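4-alpha-glucanotransferase (Streptococcus agalactiae, PDB 6M6T) is an amylomaltase, a TIM-barrel enzyme of the 4-alpha-glucanotransferase family, and binds glycans. Local coordinates at residues 211-216 against 289-294; 8-13 against 43-48; 390-395 against 443-448; 49-54 against 64-69. All blocks are in the same frame, centred on the assembly; numbering follows the deposited sequence.

How the contacts relate
Contacts 1, 2 and 3 are backbone-bonded pairings of neighbouring parallel strands in one eight-stranded barrel, whereas contact 4 joins two irregular pieces of the loop that follows strand 43-45. All four are largely buried. Strand 43-45 of contact 2 lies beside strand 212-217 of contact 1, and strand 443-447 of contact 3 lies beside strand 6-10, so the first three form a run round the barrel wall. Contact 3 is mostly apolar, contact 2 adds an indole-to-carbonyl bond, and contact 1 ends in a salt bridge near bound ligand. Contact 4 depends on one hydrogen bond and threonine methyl groups; Leu49 brings it against contacts 1 and 2.

Contact 1 of 4, residues 211-216 against 289-294; sequences IQIIGD and MYDYLR
Two N-H groups grip the carbonyl oxygen of Ile213: Tyr292 N donates to Ile213 O at 2.9 Å, and Asp291 N to the same oxygen at 3.1 Å, both in the carbonyl plane. The N-H of Ile213 is held too, because Asp291 OD2 offers its anti lone pair to Ile213 N at 2.6 Å. An aspartate suits this place: its short arm reaches back to a peptide just before the regular pairing. The Gln212 amide stacks on this carboxylate with the planes 12° apart, while Gln212 OE1 lies at the edge of the Tyr292 ring, 3.5 Å from CE1. Beyond this the segments pair as parallel strands, Ile214 with Tyr292, Gly215 with Leu293 and Asp216 with Arg294, the third and fourth strands of the TIM barrel. Arg294 N donates to Gly215 O at 2.8 Å, and Gly215 N only weakly to Tyr292 O. On the outer side Gly215 CA sits over the centre of the Tyr290 ring, 3.5 Å from its centroid, a CH-pi contact. Glycine leaves room for that ring, which a beta carbon would strike; Met289 CB covers the opposite face. On the inner side, with Ile214 and Tyr292, Arg294 and Asp216 run side by side. Arg294 CG is anti to the backbone N (chi1 170°), the chain bends at chi2, and Arg294 NH2 makes a salt bridge of 3.0 Å to the syn lone pair of Asp216 OD1, with carboxylate and guanidinium planes 76° apart. Asp216 OD2 is bonded to Tyr59 OH. The Arg294 side chain lies about 5 Å from bound 1,5-anhydro-D-glucitol.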
loop_
_atom_site.group_PDB
_atom_site.type_symbol
_atom_site.label_atom_id
_atom_site.label_comp_id
_atom_site.label_asym_id
_atom_site.label_seq_id
_atom_site.Cartn_x
_atom_site.Cartn_y
_atom_site.Cartn_z
ATOM N N ILE A 211 -10.675 -0.593 16.587
ATOM C CA ILE A 211 -9.474 -0.443 15.764
ATOM C C ILE A 211 -9.873 -0.041 14.345
ATOM O O ILE A 211 -10.682 -0.725 13.704
ATOM C CB ILE A 211 -8.655 -1.742 15.749
ATOM C CG1 ILE A 211 -7.985 -1.932 17.099
ATOM C CG2 ILE A 211 -7.601 -1.708 14.627
ATOM C CD1 ILE A 211 -7.351 -0.637 17.613
ATOM N N GLN A 212 -9.286 1.051 13.846
ATOM C CA GLN A 212 -9.575 1.583 12.518
ATOM C C GLN A 212 -8.388 1.386 11.577
ATOM O O GLN A 212 -7.229 1.523 11.992
ATOM C CB GLN A 212 -9.925 3.060 12.610
ATOM C CG GLN A 212 -11.061 3.376 13.566
ATOM C CD GLN A 212 -12.160 4.160 12.892
ATOM O OE1 GLN A 212 -11.971 5.325 12.516
ATOM N NE2 GLN A 212 -13.314 3.517 12.706
ATOM N N ILE A 213 -8.687 1.090 10.298
ATOM C CA ILE A 213 -7.684 0.751 9.282
ATOM C C ILE A 213 -7.406 1.952 8.382
ATOM O O ILE A 213 -8.325 2.511 7.764
ATOM C CB ILE A 213 -8.140 -0.448 8.429
ATOM C CG1 ILE A 213 -8.371 -1.669 9.316
ATOM C CG2 ILE A 213 -7.124 -0.748 7.323
ATOM C CD1 ILE A 213 -7.110 -2.131 10.018
ATOM N N ILE A 214 -6.136 2.326 8.274
ATOM C CA ILE A 214 -5.690 3.288 7.272
ATOM C C ILE A 214 -5.169 2.509 6.069
ATOM O O ILE A 214 -4.073 1.940 6.106
ATOM C CB ILE A 214 -4.608 4.231 7.811
ATOM C CG1 ILE A 214 -4.944 4.737 9.206
ATOM C CG2 ILE A 214 -4.418 5.383 6.887
ATOM C CD1 ILE A 214 -3.696 5.189 9.958
ATOM N N GLY A 215 -5.955 2.501 4.998
ATOM C CA GLY A 215 -5.498 1.958 3.736
ATOM C C GLY A 215 -4.696 2.954 2.889
ATOM O O GLY A 215 -4.771 4.174 3.050
ATOM N N ASP A 216 -3.914 2.383 1.974
ATOM C CA ASP A 216 -3.052 3.105 1.045
ATOM C C ASP A 216 -3.656 3.020 -0.353
ATOM O O ASP A 216 -4.014 1.927 -0.808
ATOM C CB ASP A 216 -1.638 2.491 1.045
ATOM C CG ASP A 216 -0.512 3.533 1.170
ATOM O OD1 ASP A 216 -0.638 4.641 0.592
ATOM O OD2 ASP A 216 0.516 3.230 1.834
ATOM N N MET A 289 -13.267 0.178 1.347
ATOM C CA MET A 289 -12.262 -0.817 1.695
ATOM C C MET A 289 -11.650 -0.536 3.055
ATOM O O MET A 289 -11.162 -1.454 3.717
ATOM C CB MET A 289 -11.167 -0.864 0.626
ATOM C CG MET A 289 -11.407 -1.903 -0.482
ATOM S SD MET A 289 -11.320 -3.647 0.029
ATOM C CE MET A 289 -9.705 -3.749 0.833
ATOM N N TYR A 290 -11.674 0.713 3.495
ATOM C CA TYR A 290 -10.918 1.116 4.666
ATOM C C TYR A 290 -11.781 1.989 5.560
ATOM O O TYR A 290 -12.970 2.216 5.298
ATOM C CB TYR A 290 -9.637 1.837 4.240
ATOM C CG TYR A 290 -8.865 1.037 3.216
ATOM C CD1 TYR A 290 -8.393 -0.244 3.513
ATOM C CD2 TYR A 290 -8.630 1.536 1.951
ATOM C CE1 TYR A 290 -7.680 -0.987 2.580
ATOM C CE2 TYR A 290 -7.924 0.794 1.008
ATOM C CZ TYR A 290 -7.455 -0.460 1.329
ATOM O OH TYR A 290 -6.751 -1.175 0.390
ATOM N N ASP A 291 -11.175 2.439 6.655
ATOM C CA ASP A 291 -11.765 3.450 7.521
ATOM C C ASP A 291 -11.139 4.825 7.294
ATOM O O ASP A 291 -11.817 5.853 7.437
ATOM C CB ASP A 291 -11.604 3.046 8.994
ATOM C CG ASP A 291 -12.075 1.606 9.291
ATOM O OD1 ASP A 291 -13.295 1.326 9.191
ATOM O OD2 ASP A 291 -11.225 0.752 9.643
ATOM N N TYR A 292 -9.863 4.858 6.918
ATOM C CA TYR A 292 -9.167 6.088 6.587
ATOM C C TYR A 292 -8.310 5.808 5.366
ATOM O O TYR A 292 -7.493 4.888 5.392
ATOM C CB TYR A 292 -8.291 6.574 7.759
ATOM C CG TYR A 292 -9.001 7.491 8.716
ATOM C CD1 TYR A 292 -9.865 6.994 9.672
ATOM C CD2 TYR A 292 -8.819 8.864 8.650
ATOM C CE1 TYR A 292 -10.528 7.828 10.537
ATOM C CE2 TYR A 292 -9.480 9.721 9.522
ATOM C CZ TYR A 292 -10.334 9.195 10.460
ATOM O OH TYR A 292 -10.992 10.040 11.324
ATOM N N LEU A 293 -8.469 6.603 4.316
ATOM C CA LEU A 293 -7.718 6.410 3.087
ATOM C C LEU A 293 -6.553 7.386 3.016
ATOM O O LEU A 293 -6.711 8.582 3.266
ATOM C CB LEU A 293 -8.616 6.594 1.863
ATOM C CG LEU A 293 -8.027 6.173 0.515
ATOM C CD1 LEU A 293 -8.083 4.638 0.343
ATOM C CD2 LEU A 293 -8.734 6.903 -0.627
ATOM N N ARG A 294 -5.396 6.872 2.626
ATOM C CA ARG A 294 -4.155 7.624 2.527
ATOM C C ARG A 294 -3.778 7.678 1.055
ATOM O O ARG A 294 -3.352 6.664 0.488
ATOM C CB ARG A 294 -3.067 6.946 3.354
ATOM C CG ARG A 294 -1.680 7.498 3.139
ATOM C CD ARG A 294 -0.678 6.368 2.998
ATOM N NE ARG A 294 0.676 6.736 3.411
ATOM C CZ ARG A 294 1.737 6.753 2.607
ATOM N NH1 ARG A 294 2.923 7.105 3.106
ATOM N NH2 ARG A 294 1.617 6.421 1.319
#

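Contact 2 of 4, residues 8-13 against 43-48; sequences GVLMHI and FWQILP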
loop_
_atom_site.group_PDB
_atom_site.type_symbol
_atom_site.label_atom_id
_atom_site.label_comp_id
_atom_site.label_asym_id
_atom_site.label_seq_id
_atom_site.Cartn_x
_atom_site.Cartn_y
_atom_site.Cartn_z
ATOM N N GLY A 8 -1.270 4.881 16.295
ATOM C CA GLY A 8 -1.464 3.682 15.503
ATOM C C GLY A 8 -0.131 3.083 15.133
ATOM O O GLY A 8 0.932 3.655 15.379
ATOM N N VAL A 9 -0.206 1.908 14.528
ATOM C CA VAL A 9 0.975 1.121 14.207
ATOM C C VAL A 9 0.999 0.896 12.701
ATOM O O VAL A 9 -0.052 0.707 12.077
ATOM C CB VAL A 9 0.983 -0.199 15.021
ATOM C CG1 VAL A 9 1.947 -1.231 14.470
ATOM C CG2 VAL A 9 1.335 0.099 16.476
ATOM N N LEU A 10 2.198 0.965 12.114
ATOM C CA LEU A 10 2.398 0.811 10.670
ATOM C C LEU A 10 2.997 -0.570 10.391
ATOM O O LEU A 10 4.207 -0.795 10.544
ATOM C CB LEU A 10 3.278 1.923 10.108
ATOM C CG LEU A 10 3.579 1.772 8.618
ATOM C CD1 LEU A 10 2.410 2.261 7.764
ATOM C CD2 LEU A 10 4.833 2.512 8.254
ATOM N N MET A 11 2.141 -1.487 9.955
ATOM C CA MET A 11 2.566 -2.848 9.648
ATOM C C MET A 11 1.713 -3.427 8.531
ATOM O O MET A 11 0.495 -3.582 8.680
ATOM C CB MET A 11 2.468 -3.758 10.856
ATOM C CG MET A 11 3.623 -4.684 10.912
ATOM S SD MET A 11 3.244 -6.131 11.867
ATOM C CE MET A 11 4.838 -6.860 11.660
ATOM N N HIS A 12 2.352 -3.810 7.444
ATOM C CA HIS A 12 1.597 -4.391 6.359
ATOM C C HIS A 12 1.225 -5.831 6.687
ATOM O O HIS A 12 1.959 -6.546 7.379
ATOM C CB HIS A 12 2.397 -4.337 5.060
ATOM C CG HIS A 12 1.559 -4.549 3.845
ATOM N ND1 HIS A 12 2.098 -4.840 2.614
ATOM C CD2 HIS A 12 0.216 -4.517 3.675
ATOM C CE1 HIS A 12 1.121 -4.969 1.731
ATOM N NE2 HIS A 12 -0.031 -4.782 2.350
ATOM N N ILE A 13 0.069 -6.247 6.163
ATOM C CA ILE A 13 -0.373 -7.631 6.230
ATOM C C ILE A 13 0.741 -8.603 5.861
ATOM O O ILE A 13 0.756 -9.739 6.330
ATOM C CB ILE A 13 -1.593 -7.802 5.314
ATOM C CG1 ILE A 13 -2.542 -6.611 5.483
ATOM C CG2 ILE A 13 -2.264 -9.150 5.566
ATOM C CD1 ILE A 13 -3.471 -6.731 6.618
ATOM N N PHE A 43 -5.200 3.063 15.409
ATOM C CA PHE A 43 -5.071 2.838 13.977
ATOM C C PHE A 43 -4.112 1.701 13.671
ATOM O O PHE A 43 -3.097 1.520 14.351
ATOM C CB PHE A 43 -4.596 4.125 13.249
ATOM C CG PHE A 43 -5.569 5.257 13.350
ATOM C CD1 PHE A 43 -6.853 5.136 12.841
ATOM C CD2 PHE A 43 -5.218 6.429 13.982
ATOM C CE1 PHE A 43 -7.766 6.178 12.956
ATOM C CE2 PHE A 43 -6.129 7.477 14.106
ATOM C CZ PHE A 43 -7.400 7.348 13.601
ATOM N N TRP A 44 -4.460 0.944 12.626
ATOM C CA TRP A 44 -3.570 0.013 11.930
ATOM C C TRP A 44 -3.412 0.569 10.522
ATOM O O TRP A 44 -4.392 0.615 9.764
ATOM C CB TRP A 44 -4.156 -1.410 11.894
ATOM C CG TRP A 44 -3.229 -2.455 11.352
ATOM C CD1 TRP A 44 -1.984 -2.251 10.854
ATOM C CD2 TRP A 44 -3.457 -3.881 11.285
ATOM N NE1 TRP A 44 -1.425 -3.448 10.456
ATOM C CE2 TRP A 44 -2.303 -4.463 10.725
ATOM C CE3 TRP A 44 -4.517 -4.718 11.651
ATOM C CZ2 TRP A 44 -2.179 -5.828 10.517
ATOM C CZ3 TRP A 44 -4.394 -6.073 11.417
ATOM C CH2 TRP A 44 -3.235 -6.613 10.854
ATOM N N GLN A 45 -2.207 1.030 10.176
ATOM C CA GLN A 45 -1.918 1.415 8.798
ATOM C C GLN A 45 -1.270 0.235 8.080
ATOM O O GLN A 45 -0.244 -0.292 8.531
ATOM C CB GLN A 45 -1.009 2.640 8.721
ATOM C CG GLN A 45 -0.859 3.202 7.293
ATOM C CD GLN A 45 -0.340 4.638 7.259
ATOM O OE1 GLN A 45 -0.122 5.277 8.298
ATOM N NE2 GLN A 45 -0.143 5.155 6.058
ATOM N N ILE A 46 -1.864 -0.171 6.966
ATOM C CA ILE A 46 -1.286 -1.179 6.096
ATOM C C ILE A 46 -0.815 -0.508 4.800
ATOM O O ILE A 46 -1.045 0.686 4.563
ATOM C CB ILE A 46 -2.286 -2.325 5.812
ATOM C CG1 ILE A 46 -3.596 -1.747 5.266
ATOM C CG2 ILE A 46 -2.562 -3.134 7.085
ATOM C CD1 ILE A 46 -4.357 -2.668 4.356
ATOM N N LEU A 47 -0.126 -1.294 3.962
ATOM C CA LEU A 47 0.226 -0.904 2.594
ATOM C C LEU A 47 -0.984 -1.189 1.705
ATOM O O LEU A 47 -2.078 -1.490 2.190
ATOM C CB LEU A 47 1.506 -1.618 2.184
ATOM C CG LEU A 47 2.740 -1.297 3.036
ATOM C CD1 LEU A 47 3.981 -1.374 2.171
ATOM C CD2 LEU A 47 2.683 0.058 3.722
ATOM N N PRO A 48 -0.891 -0.983 0.388
ATOM C CA PRO A 48 -2.045 -1.325 -0.450
ATOM C C PRO A 48 -2.240 -2.827 -0.519
ATOM O O PRO A 48 -1.290 -3.614 -0.444
ATOM C CB PRO A 48 -1.686 -0.742 -1.822
ATOM C CG PRO A 48 -0.655 0.250 -1.565
ATOM C CD PRO A 48 0.131 -0.279 -0.417
#
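A tryptophan side chain takes up a main-chain carbonyl here: Trp44 NE1 donates to Met11 O at 2.6 Å, near the indole plane and on a lone pair of the oxygen. CG of Trp44 is anti to the backbone N (chi1 -173°), which swings the indole along the sheet to the point where segment 8-13 leaves its strand. Before it, parallel pairing is regular: Val9 N bonds to Phe43 O at 2.9 Å, Gln45 N to Val9 O, and Met11 N to Gln45 O at 3.0 Å. Gly8 suits its place because a beta carbon would run into Phe43 CB. Leu10 and Gln45 lie alongside each other on the face of Phe43, CD1 against CG, and Gln45 OE1 is bonded to Tyr392 OH. Past the strands, Ile13 CD1 packs on Ile46 CG2 at 3.7 Å, and CB of Leu47 comes over one face of the His12 ring. Val9 and Trp44 point to the other face, where Phe32 and Leu36 of helix 27-38 meet them. Strand 6-10, that helix and strand 43-45 form a beta-alpha-beta crossover, the repeating unit of a TIM barrel and here the first round its wall.

Contact 3 of 4, residues 390-395 against 443-448; sequences IAYAGT and TTITCM
Tyr392 and Ile445 run side by side and point the same way, with Tyr392 CE2 3.4 Å from the branched CB of Ile445. In both residues the first side-chain branch, CG of Tyr392 and CG1 of Ile445, lies anti to the carbonyl carbon (chi1 -57° and -50°), which keeps ring and aliphatic chain alongside. Ile390 runs alongside Ile445 and Thr443 in the same sense, its CG2 meeting Ile445 CG1 at 3.9 Å and its CD1 reaching Thr443 CB at 3.8 Å. Beta-branched residues fit such strands, filling the space between neighbours close to the backbone. The phenol also has a polar partner, Gln45. On the reverse face the side chains are small: Ala391 CB touches Thr444 CG2, and both residues pack on Leu436 of helix 428-438. Two backbone bonds join the strands, Ala391 N to Thr443 O at 2.9 Å and Ile445 N to Ala391 O at 2.9 Å. Further on the segments diverge, and SG of Cys447, the residue just before helix 448-451, lies 3.3 Å from Gly394 O. This is the parallel pairing of the seventh and eighth strands of a TIM barrel, with Ile390, Tyr392, Thr443 and Ile445 on the inner face and helix 428-438 against the outer one.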
loop_
_atom_site.group_PDB
_atom_site.type_symbol
_atom_site.label_atom_id
_atom_site.label_comp_id
_atom_site.label_asym_id
_atom_site.label_seq_id
_atom_site.Cartn_x
_atom_site.Cartn_y
_atom_site.Cartn_z
ATOM N N ILE A 390 -0.367 13.984 10.564
ATOM C CA ILE A 390 -0.114 12.615 11.013
ATOM C C ILE A 390 1.392 12.443 11.083
ATOM O O ILE A 390 2.062 12.493 10.051
ATOM C CB ILE A 390 -0.703 11.579 10.053
ATOM C CG1 ILE A 390 -2.164 11.876 9.714
ATOM C CG2 ILE A 390 -0.485 10.178 10.602
ATOM C CD1 ILE A 390 -3.013 12.285 10.895
ATOM N N ALA A 391 1.949 12.218 12.258
ATOM C CA ALA A 391 3.400 12.200 12.381
ATOM C C ALA A 391 3.933 10.776 12.436
ATOM O O ALA A 391 3.382 9.925 13.135
ATOM C CB ALA A 391 3.864 12.978 13.608
ATOM N N TYR A 392 5.007 10.533 11.676
ATOM C CA TYR A 392 5.742 9.275 11.629
ATOM C C TYR A 392 7.172 9.501 12.083
ATOM O O TYR A 392 7.728 10.597 11.938
ATOM C CB TYR A 392 5.813 8.670 10.218
ATOM C CG TYR A 392 4.472 8.450 9.611
ATOM C CD1 TYR A 392 3.820 9.475 8.952
ATOM C CD2 TYR A 392 3.832 7.231 9.736
ATOM C CE1 TYR A 392 2.582 9.283 8.415
ATOM C CE2 TYR A 392 2.587 7.029 9.203
ATOM C CZ TYR A 392 1.964 8.061 8.544
ATOM O OH TYR A 392 0.719 7.866 8.003
ATOM N N ALA A 393 7.760 8.443 12.632
ATOM C CA ALA A 393 9.203 8.416 12.799
ATOM C C ALA A 393 9.860 8.234 11.447
ATOM O O ALA A 393 10.729 9.016 11.040
ATOM C CB ALA A 393 9.591 7.290 13.752
ATOM N N GLY A 394 9.420 7.215 10.727
ATOM C CA GLY A 394 9.709 7.085 9.322
ATOM C C GLY A 394 8.508 6.403 8.721
ATOM O O GLY A 394 7.598 5.975 9.434
ATOM N N THR A 395 8.492 6.332 7.403
ATOM C CA THR A 395 7.526 5.488 6.740
ATOM C C THR A 395 8.255 4.339 6.047
ATOM O O THR A 395 9.477 4.192 6.146
ATOM C CB THR A 395 6.655 6.301 5.783
ATOM O OG1 THR A 395 5.493 5.523 5.443
ATOM C CG2 THR A 395 7.434 6.701 4.518
ATOM N N THR A 443 -2.424 12.515 15.357
ATOM C CA THR A 443 -2.141 11.089 15.274
ATOM C C THR A 443 -0.661 10.878 15.011
ATOM O O THR A 443 -0.061 11.591 14.214
ATOM C CB THR A 443 -2.955 10.410 14.163
ATOM O OG1 THR A 443 -4.328 10.824 14.233
ATOM C CG2 THR A 443 -2.889 8.896 14.303
ATOM N N THR A 444 -0.076 9.903 15.685
ATOM C CA THR A 444 1.286 9.469 15.427
ATOM C C THR A 444 1.271 7.971 15.179
ATOM O O THR A 444 0.512 7.233 15.820
ATOM C CB THR A 444 2.212 9.790 16.602
ATOM O OG1 THR A 444 1.647 9.251 17.810
ATOM C CG2 THR A 444 2.422 11.322 16.737
ATOM N N ILE A 445 2.102 7.530 14.242
ATOM C CA ILE A 445 2.146 6.131 13.826
ATOM C C ILE A 445 3.544 5.586 14.065
ATOM O O ILE A 445 4.540 6.211 13.683
ATOM C CB ILE A 445 1.751 5.954 12.352
ATOM C CG1 ILE A 445 0.448 6.686 12.068
ATOM C CG2 ILE A 445 1.583 4.495 12.046
ATOM C CD1 ILE A 445 -0.718 6.062 12.768
ATOM N N THR A 446 3.612 4.412 14.679
ATOM C CA THR A 446 4.870 3.786 15.041
ATOM C C THR A 446 5.149 2.618 14.108
ATOM O O THR A 446 4.275 1.777 13.875
ATOM C CB THR A 446 4.833 3.329 16.492
ATOM O OG1 THR A 446 4.686 4.487 17.330
ATOM C CG2 THR A 446 6.123 2.568 16.842
ATOM N N CYS A 447 6.355 2.598 13.551
ATOM C CA CYS A 447 6.755 1.574 12.599
ATOM C C CYS A 447 7.074 0.314 13.377
ATOM O O CYS A 447 8.024 0.311 14.167
ATOM C CB CYS A 447 7.980 2.037 11.815
ATOM S SG CYS A 447 7.669 2.757 10.176
ATOM N N MET A 448 6.304 -0.755 13.158
ATOM C CA MET A 448 6.492 -1.963 13.959
ATOM C C MET A 448 7.949 -2.423 13.994
ATOM O O MET A 448 8.359 -3.087 14.955
ATOM C CB MET A 448 5.580 -3.084 13.436
ATOM C CG MET A 448 5.742 -4.433 14.141
ATOM S SD MET A 448 5.250 -4.406 15.878
ATOM C CE MET A 448 3.569 -3.898 15.732
#

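Contact 4 of 4, residues 49-54 against 64-69; sequences LTTTSF and AVAGNT
Thr50 and Thr51 share one side-chain setting: OG1 stands between the backbone N and the carbonyl carbon (chi1 48° and 61°), which sets each CG2 anti to the carbonyl carbon, where the methyl touches segment 64-69. Thr51 CG2 therefore lies against Ala66 CB at 3.8 Å and close to Gly67 O at 3.4 Å, while Thr50 CG2 comes up to Ala64 O at 3.8 Å. Threonine suits both places because it offers a methyl group to segment 64-69 and a hydroxyl to the chain just before it: Thr50 OG1 bonds to Ser61 OG, and Thr51 OG1 weakly to Phe62 N. The segments cross almost at right angles, with their nearest backbones at Thr51 and Asn68, and they form no ladder; a single hydrogen bond joins them. In it Asn68 N donates to Leu49 O at 2.7 Å, straight at the hydrogen but from above the carbonyl plane. Gly67 CA adds a CA-H...O contact of 3.4 Å to the same Leu49 O, and Thr50 CA another of 3.2 Å to Ala66 O. With CG anti to the backbone N (chi1 167°), Asn68 serves its own loop, OD1 accepting from His70 N as in an Asx turn. Ser57, Tyr59 and Gln60, which line a glycan pocket, lie between the segments. Helix 182-208 takes Leu49 on Phe195 and Trp199, Gly67 N on Gln192 OE1 and Val65 O on Tyr196 OH, while helix 277-289 meets Leu49 through Met289 and Val65 through Tyr281.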
loop_
_atom_site.group_PDB
_atom_site.type_symbol
_atom_site.label_atom_id
_atom_site.label_comp_id
_atom_site.label_asym_id
_atom_site.label_seq_id
_atom_site.Cartn_x
_atom_site.Cartn_y
_atom_site.Cartn_z
ATOM N N LEU A 49 -3.495 -3.225 -0.654
ATOM C CA LEU A 49 -3.839 -4.628 -0.783
ATOM C C LEU A 49 -3.919 -5.075 -2.238
ATOM O O LEU A 49 -4.525 -6.109 -2.538
ATOM C CB LEU A 49 -5.154 -4.890 -0.058
ATOM C CG LEU A 49 -5.089 -4.422 1.393
ATOM C CD1 LEU A 49 -6.341 -4.863 2.126
ATOM C CD2 LEU A 49 -3.804 -4.942 2.067
ATOM N N THR A 50 -3.324 -4.324 -3.148
ATOM C CA THR A 50 -3.483 -4.665 -4.545
ATOM C C THR A 50 -2.499 -5.760 -4.949
ATOM O O THR A 50 -1.604 -6.157 -4.188
ATOM C CB THR A 50 -3.294 -3.433 -5.426
ATOM O OG1 THR A 50 -2.100 -2.746 -5.029
ATOM C CG2 THR A 50 -4.522 -2.499 -5.334
ATOM N N THR A 51 -2.676 -6.229 -6.185
ATOM C CA THR A 51 -1.877 -7.312 -6.742
ATOM C C THR A 51 -0.476 -6.817 -7.092
ATOM O O THR A 51 -0.258 -5.626 -7.331
ATOM C CB THR A 51 -2.571 -7.870 -7.984
ATOM O OG1 THR A 51 -2.678 -6.826 -8.962
ATOM C CG2 THR A 51 -3.980 -8.379 -7.640
ATOM N N THR A 52 0.484 -7.740 -7.123
ATOM C CA THR A 52 1.877 -7.382 -7.324
ATOM C C THR A 52 2.452 -8.076 -8.551
ATOM O O THR A 52 1.966 -9.123 -8.988
ATOM C CB THR A 52 2.711 -7.750 -6.110
ATOM O OG1 THR A 52 2.874 -9.174 -6.088
ATOM C CG2 THR A 52 2.015 -7.313 -4.848
ATOM N N SER A 53 3.551 -7.499 -9.050
ATOM C CA SER A 53 4.302 -7.879 -10.240
ATOM C C SER A 53 5.706 -8.330 -9.839
ATOM O O SER A 53 5.966 -8.646 -8.675
ATOM C CB SER A 53 4.358 -6.711 -11.228
ATOM O OG SER A 53 4.606 -7.161 -12.550
ATOM N N PHE A 54 6.593 -8.443 -10.829
ATOM C CA PHE A 54 8.013 -8.594 -10.535
ATOM C C PHE A 54 8.485 -7.411 -9.691
ATOM O O PHE A 54 8.075 -6.265 -9.906
ATOM C CB PHE A 54 8.830 -8.699 -11.841
ATOM C CG PHE A 54 10.332 -8.713 -11.627
ATOM C CD1 PHE A 54 10.994 -9.893 -11.325
ATOM C CD2 PHE A 54 11.081 -7.537 -11.712
ATOM C CE1 PHE A 54 12.373 -9.904 -11.108
ATOM C CE2 PHE A 54 12.464 -7.542 -11.498
ATOM C CZ PHE A 54 13.107 -8.724 -11.194
ATOM N N ALA A 64 -6.231 -1.494 -9.832
ATOM C CA ALA A 64 -6.358 -0.552 -8.728
ATOM C C ALA A 64 -7.264 -1.037 -7.591
ATOM O O ALA A 64 -7.392 -0.318 -6.593
ATOM C CB ALA A 64 -6.885 0.783 -9.259
ATOM N N VAL A 65 -7.936 -2.186 -7.733
ATOM C CA VAL A 65 -8.912 -2.637 -6.744
ATOM C C VAL A 65 -8.748 -4.098 -6.379
ATOM O O VAL A 65 -9.276 -4.542 -5.352
ATOM C CB VAL A 65 -10.362 -2.425 -7.223
ATOM C CG1 VAL A 65 -10.725 -0.961 -7.207
ATOM C CG2 VAL A 65 -10.570 -3.050 -8.591
ATOM N N ALA A 66 -8.079 -4.872 -7.230
ATOM C CA ALA A 66 -8.048 -6.313 -7.022
ATOM C C ALA A 66 -7.227 -6.639 -5.787
ATOM O O ALA A 66 -6.294 -5.906 -5.426
ATOM C CB ALA A 66 -7.474 -7.041 -8.236
ATOM N N GLY A 67 -7.587 -7.742 -5.135
ATOM C CA GLY A 67 -6.878 -8.163 -3.940
ATOM C C GLY A 67 -5.641 -8.972 -4.270
ATOM O O GLY A 67 -5.688 -9.894 -5.089
ATOM N N ASN A 68 -4.526 -8.630 -3.632
ATOM C CA ASN A 68 -3.330 -9.460 -3.741
ATOM C C ASN A 68 -3.625 -10.855 -3.217
ATOM O O ASN A 68 -3.858 -11.046 -2.019
ATOM C CB ASN A 68 -2.156 -8.856 -2.970
ATOM C CG ASN A 68 -1.003 -9.830 -2.796
ATOM O OD1 ASN A 68 -0.828 -10.759 -3.584
ATOM N ND2 ASN A 68 -0.209 -9.618 -1.756
ATOM N N THR A 69 -3.589 -11.847 -4.093
ATOM C CA THR A 69 -4.052 -13.154 -3.660
ATOM C C THR A 69 -3.090 -13.845 -2.705
ATOM O O THR A 69 -3.488 -14.824 -2.067
ATOM C CB THR A 69 -4.288 -14.038 -4.865
ATOM O OG1 THR A 69 -5.251 -15.020 -4.509
ATOM C CG2 THR A 69 -2.971 -14.717 -5.300
#